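PDB 5IG1: CAMK/CAMK2 protein kinase from Salpingoeca rosetta, which probably transfers phosphate from ATP to serine and threonine residues of target proteins in answer to calcium/calmodulin, this chain being mainly its kinase domain. Local coordinates for residues D200-G205 with A255-N260; N136-D141 with T174-A179; D117-M122 with H273-R278. One frame throughout, in Å; residues are numbered along the deposited sequence.

How the contacts relate
Running from the N terminus, the first segment met is 117-122, on helix 115-134, which opens the longest of the three loops. Next comes 136-141, which pairs with 174-179 to close contact 2. Only after that does 200-205 on helix 198-213 open contact 1, closed by 255-260. Contact 3 closes last, at 273-278. Contacts 2 and 1 therefore follow in series, and both are nested within contact 3. Side-chain carboxylate oxygens of D200 join contact 1 to contact 2, while M122 of contact 3 packs on C204 and M256 of contact 1. Contact 2 joins the catalytic loop to the activation segment, contact 1 helices 198-213 and 247-256, contact 3 helices 115-134 and 274-277.

Contact 1: D200-G205 with A255-N260; sequences DVWACG and AMLEPN
W202 and L257 pair as aliphatic on aromatic. The methyl CD2 of L257 sits over the centre of the indole's six-membered ring, 3.5 Å from its centroid and only 10° off the normal, a CH-pi contact with the two side chains crossing at about a right angle. W202 CG is anti to its own backbone N (chi1 -180°) and so beside the carbonyl carbon, from where the indole extends to the turn in which helix 247-256 ends. At the ring's edge, near its plane, run the backbone atoms of that turn: W202 CZ3 is 3.6 Å from E258 O. A broad, flat tryptophan suits this place, since its face and its edge are both used. An alanine here would take away the whole indole and would probably open a gap between the helix and the turn, with L257 CD2 losing the face it rests on.

The other packing is sulphur and aliphatic. M256 CB meets G205 CA at 3.6 Å; a CB on this residue would point toward the other segment, and glycine lets M256 CB come close to the helix backbone. The extended M256 chain runs on to C204, whose CB lies 4.2 Å from M256 SD, and V201 CG1 is 4.1 Å from M256 CB.

No hydrogen bond crosses the contact. A CA-H...O contact joins W202 CA to M256 O at 3.6 Å, with an angle of 158° at the hydrogen. R264, in the following loop, touches W202 and hydrogen-bonds to E258 O.

The sequence DVWACG marks helix 198-213 as the central αF helix of the protein kinase C-lobe, in which D200 hydrogen-bonds to the backbone N of H139 and of R140.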
loop_
_atom_site.group_PDB
_atom_site.type_symbol
_atom_site.label_atom_id
_atom_site.label_comp_id
_atom_site.label_asym_id
_atom_site.label_seq_id
_atom_site.Cartn_x
_atom_site.Cartn_y
_atom_site.Cartn_z
ATOM N N ASP A 200 -7.620 5.247 -4.801
ATOM C CA ASP A 200 -6.766 5.060 -3.633
ATOM C C ASP A 200 -7.553 5.291 -2.350
ATOM O O ASP A 200 -7.502 4.471 -1.425
ATOM C CB ASP A 200 -5.552 5.986 -3.708
ATOM C CG ASP A 200 -4.550 5.540 -4.752
ATOM O OD1 ASP A 200 -4.591 4.349 -5.126
ATOM O OD2 ASP A 200 -3.723 6.368 -5.192
ATOM N N VAL A 201 -8.339 6.374 -2.305
ATOM C CA VAL A 201 -9.153 6.645 -1.119
ATOM C C VAL A 201 -10.022 5.439 -0.791
ATOM O O VAL A 201 -10.115 5.009 0.369
ATOM C CB VAL A 201 -10.003 7.910 -1.323
ATOM C CG1 VAL A 201 -11.038 8.025 -0.212
ATOM C CG2 VAL A 201 -9.111 9.142 -1.354
ATOM N N TRP A 202 -10.632 4.847 -1.821
ATOM C CA TRP A 202 -11.438 3.655 -1.600
ATOM C C TRP A 202 -10.633 2.591 -0.868
ATOM O O TRP A 202 -11.047 2.102 0.190
ATOM C CB TRP A 202 -11.966 3.119 -2.930
ATOM C CG TRP A 202 -12.802 1.898 -2.764
ATOM C CD1 TRP A 202 -12.369 0.607 -2.743
ATOM C CD2 TRP A 202 -14.217 1.852 -2.576
ATOM N NE1 TRP A 202 -13.431 -0.243 -2.559
ATOM C CE2 TRP A 202 -14.577 0.499 -2.459
ATOM C CE3 TRP A 202 -15.217 2.824 -2.505
ATOM C CZ2 TRP A 202 -15.897 0.092 -2.274
ATOM C CZ3 TRP A 202 -16.527 2.416 -2.321
ATOM C CH2 TRP A 202 -16.853 1.064 -2.204
ATOM N N ALA A 203 -9.454 2.250 -1.399
ATOM C CA ALA A 203 -8.634 1.237 -0.746
ATOM C C ALA A 203 -8.375 1.606 0.707
ATOM O O ALA A 203 -8.469 0.749 1.598
ATOM C CB ALA A 203 -7.319 1.050 -1.498
ATOM N N CYS A 204 -8.102 2.889 0.972
ATOM C CA CYS A 204 -7.837 3.301 2.346
ATOM C C CYS A 204 -9.009 2.940 3.244
ATOM O O CYS A 204 -8.824 2.356 4.321
ATOM C CB CYS A 204 -7.533 4.798 2.410
ATOM S SG CYS A 204 -5.880 5.216 1.877
ATOM N N GLY A 205 -10.226 3.235 2.790
ATOM C CA GLY A 205 -11.417 2.821 3.506
ATOM C C GLY A 205 -11.372 1.344 3.823
ATOM O O GLY A 205 -11.438 0.952 4.994
ATOM N N ALA A 255 -17.438 7.491 4.429
ATOM C CA ALA A 255 -17.053 8.511 3.459
ATOM C C ALA A 255 -16.009 7.981 2.488
ATOM O O ALA A 255 -16.116 8.197 1.276
ATOM C CB ALA A 255 -16.534 9.754 4.178
ATOM N N MET A 256 -14.994 7.284 3.002
ATOM C CA MET A 256 -13.969 6.713 2.134
ATOM C C MET A 256 -14.542 5.657 1.201
ATOM O O MET A 256 -14.003 5.439 0.111
ATOM C CB MET A 256 -12.847 6.107 2.973
ATOM C CG MET A 256 -12.032 7.111 3.760
ATOM S SD MET A 256 -10.702 6.312 4.665
ATOM C CE MET A 256 -9.934 7.727 5.432
ATOM N N LEU A 257 -15.615 4.984 1.607
ATOM C CA LEU A 257 -16.273 3.978 0.776
ATOM C C LEU A 257 -17.509 4.533 0.080
ATOM O O LEU A 257 -18.523 3.840 -0.049
ATOM C CB LEU A 257 -16.635 2.757 1.612
ATOM C CG LEU A 257 -15.444 1.964 2.151
ATOM C CD1 LEU A 257 -15.919 0.768 2.979
ATOM C CD2 LEU A 257 -14.550 1.511 1.006
ATOM N N GLU A 258 -17.452 5.778 -0.370
ATOM C CA GLU A 258 -18.547 6.340 -1.147
ATOM C C GLU A 258 -18.546 5.731 -2.545
ATOM O O GLU A 258 -17.528 5.802 -3.244
ATOM C CB GLU A 258 -18.416 7.860 -1.228
ATOM C CG GLU A 258 -19.324 8.505 -2.262
ATOM C CD GLU A 258 -20.788 8.453 -1.882
ATOM O OE1 GLU A 258 -21.089 8.288 -0.682
ATOM O OE2 GLU A 258 -21.640 8.576 -2.789
ATOM N N PRO A 259 -19.659 5.142 -2.996
ATOM C CA PRO A 259 -19.650 4.446 -4.296
ATOM C C PRO A 259 -19.361 5.352 -5.483
ATOM O O PRO A 259 -18.924 4.849 -6.526
ATOM C CB PRO A 259 -21.060 3.846 -4.389
ATOM C CG PRO A 259 -21.617 3.908 -2.999
ATOM C CD PRO A 259 -20.978 5.087 -2.345
ATOM N N ASN A 260 -19.591 6.662 -5.366
ATOM C CA ASN A 260 -19.357 7.590 -6.469
ATOM C C ASN A 260 -18.139 8.455 -6.181
ATOM O O ASN A 260 -18.119 9.165 -5.164
ATOM C CB ASN A 260 -20.580 8.468 -6.713
ATOM C CG ASN A 260 -20.328 9.523 -7.767
ATOM O OD1 ASN A 260 -20.073 10.684 -7.447
ATOM N ND2 ASN A 260 -20.383 9.123 -9.032
#

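Contact 2: N136-D141 with T174-A179; sequences NIIHRD and TYFGFA
R140, the arginine of the HRD motif in the kinase catalytic loop, reaches F176 and A179 of the activation segment. Its guanidinium is the main link. A179 CB lies over one face of the group, 3.3 Å above the plane and offset toward the rim, with NH2 3.6 Å from this methyl. A small alanine suits the spot, as its single carbon can lie close over the flat group. R140 NH1 is 3.0 Å from F176 O and 3.6 Å from F176 CB, whereas G177 O stands near the plane of the guanidinium at its edge, at an angle too poor for a hydrogen bond to NH1. A bend at chi3 (-50°) places NE, which donates to L165 O; NH1 is hydrogen-bonded to Y195 OH, which also bonds G177 O. NE and NH1 thus each have a hydrogen-bond partner outside the two segments, which would restrict the turn of the guanidinium.

G177 adopts backbone angles at which a CB would jam against the carbonyl O of F176, so glycine is called for whatever its neighbours.

The apolar half of the contact is I138 CD1 against F176 CE2, 3.7 Å apart, with the two side chains crossing at about a right angle. T174 CG2 lies on one face of the F176 ring, toward its rim. Within the HRD stretch, D141 N donates to H139 ND1 at 3.2 Å, close to the imidazole plane, which, with the NE2 bond to T161 O, helps set the ring's rotation.

Behind these side chains, strand 137-138 pairs antiparallel with strand 167-168, where V167 touches I138, R140 and F176 alike, and I138 also packs on V199 of helix 198-213.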
loop_
_atom_site.group_PDB
_atom_site.type_symbol
_atom_site.label_atom_id
_atom_site.label_comp_id
_atom_site.label_asym_id
_atom_site.label_seq_id
_atom_site.Cartn_x
_atom_site.Cartn_y
_atom_site.Cartn_z
ATOM N N ASN A 136 -0.263 13.951 -9.048
ATOM C CA ASN A 136 -1.142 13.305 -10.025
ATOM C C ASN A 136 -0.794 11.830 -10.207
ATOM O O ASN A 136 -0.895 11.277 -11.303
ATOM C CB ASN A 136 -1.112 14.039 -11.366
ATOM C CG ASN A 136 -1.893 15.325 -11.333
ATOM O OD1 ASN A 136 -2.959 15.398 -10.725
ATOM N ND2 ASN A 136 -1.368 16.352 -11.984
ATOM N N ILE A 137 -0.394 11.183 -9.119
ATOM C CA ILE A 137 -0.018 9.776 -9.126
ATOM C C ILE A 137 -1.105 8.992 -8.414
ATOM O O ILE A 137 -1.495 9.343 -7.293
ATOM C CB ILE A 137 1.346 9.559 -8.453
ATOM C CG1 ILE A 137 2.460 10.171 -9.307
ATOM C CG2 ILE A 137 1.584 8.073 -8.201
ATOM C CD1 ILE A 137 3.809 10.165 -8.640
ATOM N N ILE A 138 -1.596 7.940 -9.068
ATOM C CA ILE A 138 -2.578 7.022 -8.500
ATOM C C ILE A 138 -1.873 5.701 -8.242
ATOM O O ILE A 138 -1.421 5.045 -9.187
ATOM C CB ILE A 138 -3.776 6.815 -9.438
ATOM C CG1 ILE A 138 -4.305 8.146 -9.974
ATOM C CG2 ILE A 138 -4.865 6.071 -8.711
ATOM C CD1 ILE A 138 -5.289 7.978 -11.131
ATOM N N HIS A 139 -1.777 5.306 -6.970
ATOM C CA HIS A 139 -1.107 4.048 -6.631
ATOM C C HIS A 139 -1.845 2.846 -7.219
ATOM O O HIS A 139 -1.215 1.890 -7.683
ATOM C CB HIS A 139 -0.992 3.914 -5.111
ATOM C CG HIS A 139 -0.165 2.749 -4.659
ATOM N ND1 HIS A 139 -0.612 1.444 -4.710
ATOM C CD2 HIS A 139 1.081 2.698 -4.132
ATOM C CE1 HIS A 139 0.332 0.641 -4.250
ATOM N NE2 HIS A 139 1.365 1.377 -3.884
ATOM N N ARG A 140 -3.180 2.868 -7.171
ATOM C CA ARG A 140 -4.069 1.882 -7.787
ATOM C C ARG A 140 -4.063 0.520 -7.100
ATOM O O ARG A 140 -4.978 -0.280 -7.317
ATOM C CB ARG A 140 -3.740 1.693 -9.271
ATOM C CG ARG A 140 -4.205 2.819 -10.166
ATOM C CD ARG A 140 -4.504 2.284 -11.561
ATOM N NE ARG A 140 -3.408 1.468 -12.076
ATOM C CZ ARG A 140 -3.502 0.687 -13.146
ATOM N NH1 ARG A 140 -4.653 0.614 -13.810
ATOM N NH2 ARG A 140 -2.450 -0.026 -13.543
ATOM N N ASP A 141 -3.054 0.228 -6.286
ATOM C CA ASP A 141 -2.926 -1.104 -5.697
ATOM C C ASP A 141 -2.522 -1.010 -4.226
ATOM O O ASP A 141 -1.563 -1.636 -3.775
ATOM C CB ASP A 141 -1.933 -1.946 -6.494
ATOM C CG ASP A 141 -1.992 -3.413 -6.131
ATOM O OD1 ASP A 141 -3.091 -3.898 -5.789
ATOM O OD2 ASP A 141 -0.940 -4.083 -6.188
ATOM N N THR A 174 -9.490 9.254 -16.040
ATOM C CA THR A 174 -8.995 8.584 -17.231
ATOM C C THR A 174 -9.008 7.082 -16.990
ATOM O O THR A 174 -8.829 6.624 -15.861
ATOM C CB THR A 174 -7.576 9.069 -17.581
ATOM O OG1 THR A 174 -7.566 10.500 -17.670
ATOM C CG2 THR A 174 -7.118 8.494 -18.906
ATOM N N TYR A 175 -9.243 6.314 -18.054
ATOM C CA TYR A 175 -9.178 4.862 -17.955
ATOM C C TYR A 175 -7.721 4.423 -18.015
ATOM O O TYR A 175 -7.028 4.692 -19.001
ATOM C CB TYR A 175 -9.985 4.187 -19.063
ATOM C CG TYR A 175 -10.116 2.687 -18.869
ATOM C CD1 TYR A 175 -10.667 2.165 -17.702
ATOM C CD2 TYR A 175 -9.686 1.794 -19.844
ATOM C CE1 TYR A 175 -10.786 0.799 -17.511
ATOM C CE2 TYR A 175 -9.805 0.420 -19.661
ATOM C CZ TYR A 175 -10.356 -0.070 -18.491
ATOM O OH TYR A 175 -10.480 -1.429 -18.298
ATOM N N PHE A 176 -7.260 3.751 -16.960
ATOM C CA PHE A 176 -5.908 3.219 -16.896
ATOM C C PHE A 176 -5.879 1.697 -16.960
ATOM O O PHE A 176 -4.807 1.099 -16.812
ATOM C CB PHE A 176 -5.208 3.703 -15.626
ATOM C CG PHE A 176 -5.097 5.192 -15.529
ATOM C CD1 PHE A 176 -4.055 5.864 -16.143
ATOM C CD2 PHE A 176 -6.035 5.920 -14.824
ATOM C CE1 PHE A 176 -3.949 7.239 -16.055
ATOM C CE2 PHE A 176 -5.938 7.294 -14.732
ATOM C CZ PHE A 176 -4.894 7.955 -15.348
ATOM N N GLY A 177 -7.025 1.061 -17.179
ATOM C CA GLY A 177 -7.124 -0.382 -17.195
ATOM C C GLY A 177 -7.679 -0.929 -15.890
ATOM O O GLY A 177 -7.840 -0.224 -14.890
ATOM N N PHE A 178 -7.976 -2.223 -15.916
ATOM C CA PHE A 178 -8.510 -2.928 -14.756
ATOM C C PHE A 178 -7.334 -3.581 -14.035
ATOM O O PHE A 178 -6.810 -4.605 -14.481
ATOM C CB PHE A 178 -9.562 -3.948 -15.178
ATOM C CG PHE A 178 -10.143 -4.729 -14.033
ATOM C CD1 PHE A 178 -11.259 -4.267 -13.355
ATOM C CD2 PHE A 178 -9.577 -5.931 -13.638
ATOM C CE1 PHE A 178 -11.797 -4.987 -12.308
ATOM C CE2 PHE A 178 -10.108 -6.653 -12.594
ATOM C CZ PHE A 178 -11.223 -6.183 -11.932
ATOM N N ALA A 179 -6.922 -2.984 -12.917
ATOM C CA ALA A 179 -5.809 -3.489 -12.127
ATOM C C ALA A 179 -6.091 -3.244 -10.655
ATOM O O ALA A 179 -6.954 -2.444 -10.289
ATOM C CB ALA A 179 -4.483 -2.836 -12.521
#

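Contact 3: D117-M122 with H273-R278; sequences DASACM and HPWIAR
S119 CB lies on one face of the W275 indole, 3.5 Å above the plane and displaced toward the rim; measured to the centroid of the six-membered ring it is a CH-pi contact of 3.7 Å, 17° off the normal. M122 CB approaches the edge of the same ring near its plane, 4.4 Å from CZ3, and A118 CB is 4.0 Å from W275 CH2. Just before helix 274-277, the H273 imidazole has P274 CD over one face, toward the rim, and W275 CA at its edge.

With OG anti to its backbone N (chi1 -175°), S119 donates to W275 O at 2.6 Å, the donor lying in the carbonyl plane and bent 145° at the oxygen. A serine suits this site, being small enough to lie under the indole while its hydroxyl serves the backbone behind it.

This is the C-lobe of the protein kinase fold, where helix 115-134 meets helix 274-277, which follows the N-cap H273. The cap's ND1 accepts from W275 N at 3.0 Å. The indole NE1 is hydrogen-bonded to E115 OE1, and L252 and A249 of helix 247-256 also touch the W275 side chain. I276 CD1 lies 4.0 Å from M122 CB and near S119 OG.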
loop_
_atom_site.group_PDB
_atom_site.type_symbol
_atom_site.label_atom_id
_atom_site.label_comp_id
_atom_site.label_asym_id
_atom_site.label_seq_id
_atom_site.Cartn_x
_atom_site.Cartn_y
_atom_site.Cartn_z
ATOM N N ASP A 117 -3.866 4.048 17.430
ATOM C CA ASP A 117 -2.820 3.454 16.603
ATOM C C ASP A 117 -3.267 3.353 15.151
ATOM O O ASP A 117 -2.524 3.712 14.230
ATOM C CB ASP A 117 -2.438 2.078 17.145
ATOM C CG ASP A 117 -1.901 2.139 18.558
ATOM O OD1 ASP A 117 -1.722 3.264 19.069
ATOM O OD2 ASP A 117 -1.644 1.068 19.151
ATOM N N ALA A 118 -4.494 2.869 14.930
ATOM C CA ALA A 118 -5.005 2.753 13.570
ATOM C C ALA A 118 -5.076 4.112 12.889
ATOM O O ALA A 118 -4.903 4.214 11.668
ATOM C CB ALA A 118 -6.380 2.084 13.585
ATOM N N SER A 119 -5.308 5.165 13.664
ATOM C CA SER A 119 -5.368 6.514 13.127
ATOM C C SER A 119 -3.981 7.050 12.829
ATOM O O SER A 119 -3.822 7.862 11.918
ATOM C CB SER A 119 -6.100 7.433 14.109
ATOM O OG SER A 119 -6.277 8.732 13.568
ATOM N N ALA A 120 -2.976 6.633 13.596
ATOM C CA ALA A 120 -1.602 7.003 13.276
ATOM C C ALA A 120 -1.161 6.339 11.980
ATOM O O ALA A 120 -0.587 6.990 11.095
ATOM C CB ALA A 120 -0.679 6.615 14.429
ATOM N N CYS A 121 -1.439 5.040 11.845
ATOM C CA CYS A 121 -1.143 4.343 10.599
ATOM C C CYS A 121 -1.856 5.004 9.428
ATOM O O CYS A 121 -1.233 5.350 8.414
ATOM C CB CYS A 121 -1.550 2.874 10.714
ATOM S SG CYS A 121 -0.668 1.949 11.975
ATOM N N MET A 122 -3.167 5.204 9.561
ATOM C CA MET A 122 -3.924 5.801 8.469
ATOM C C MET A 122 -3.473 7.221 8.194
ATOM O O MET A 122 -3.554 7.685 7.057
ATOM C CB MET A 122 -5.418 5.775 8.778
ATOM C CG MET A 122 -6.051 4.448 8.459
ATOM S SD MET A 122 -5.864 4.115 6.705
ATOM C CE MET A 122 -6.524 5.637 6.041
ATOM N N HIS A 273 -10.011 15.244 8.610
ATOM C CA HIS A 273 -11.125 14.627 9.322
ATOM C C HIS A 273 -10.784 14.497 10.808
ATOM O O HIS A 273 -9.641 14.184 11.156
ATOM C CB HIS A 273 -11.439 13.251 8.732
ATOM C CG HIS A 273 -12.676 12.611 9.290
ATOM N ND1 HIS A 273 -12.707 11.993 10.522
ATOM C CD2 HIS A 273 -13.923 12.489 8.777
ATOM C CE1 HIS A 273 -13.919 11.518 10.744
ATOM N NE2 HIS A 273 -14.677 11.805 9.700
ATOM N N PRO A 274 -11.748 14.738 11.702
ATOM C CA PRO A 274 -11.425 14.728 13.141
ATOM C C PRO A 274 -10.809 13.425 13.618
ATOM O O PRO A 274 -9.940 13.452 14.498
ATOM C CB PRO A 274 -12.783 14.997 13.816
ATOM C CG PRO A 274 -13.813 14.729 12.760
ATOM C CD PRO A 274 -13.158 15.073 11.450
ATOM N N TRP A 275 -11.212 12.285 13.054
ATOM C CA TRP A 275 -10.637 11.013 13.478
ATOM C C TRP A 275 -9.170 10.882 13.089
ATOM O O TRP A 275 -8.462 10.049 13.667
ATOM C CB TRP A 275 -11.441 9.850 12.893
ATOM C CG TRP A 275 -11.125 8.525 13.518
ATOM C CD1 TRP A 275 -11.667 8.008 14.657
ATOM C CD2 TRP A 275 -10.200 7.543 13.033
ATOM N NE1 TRP A 275 -11.138 6.767 14.912
ATOM C CE2 TRP A 275 -10.230 6.461 13.933
ATOM C CE3 TRP A 275 -9.344 7.479 11.930
ATOM C CZ2 TRP A 275 -9.435 5.328 13.767
ATOM C CZ3 TRP A 275 -8.564 6.351 11.759
ATOM C CH2 TRP A 275 -8.611 5.293 12.674
ATOM N N ILE A 276 -8.698 11.686 12.140
ATOM C CA ILE A 276 -7.313 11.637 11.670
ATOM C C ILE A 276 -6.478 12.767 12.262
ATOM O O ILE A 276 -5.332 12.558 12.659
ATOM C CB ILE A 276 -7.267 11.674 10.127
ATOM C CG1 ILE A 276 -8.012 10.484 9.524
ATOM C CG2 ILE A 276 -5.822 11.684 9.645
ATOM C CD1 ILE A 276 -7.232 9.195 9.563
ATOM N N ALA A 277 -7.035 13.976 12.321
ATOM C CA ALA A 277 -6.276 15.157 12.713
ATOM C C ALA A 277 -6.279 15.410 14.213
ATOM O O ALA A 277 -5.321 15.990 14.735
ATOM C CB ALA A 277 -6.824 16.395 11.999
ATOM N N ARG A 278 -7.335 15.008 14.911
ATOM C CA ARG A 278 -7.438 15.214 16.349
ATOM C C ARG A 278 -6.955 13.967 17.076
ATOM O O ARG A 278 -7.433 12.860 16.813
ATOM C CB ARG A 278 -8.876 15.551 16.742
ATOM C CG ARG A 278 -9.321 16.934 16.302
ATOM C CD ARG A 278 -8.661 18.012 17.148
ATOM N NE ARG A 278 -8.928 19.356 16.642
ATOM C CZ ARG A 278 -10.040 20.042 16.887
ATOM N NH1 ARG A 278 -11.001 19.510 17.632
ATOM N NH2 ARG A 278 -10.190 21.262 16.385
#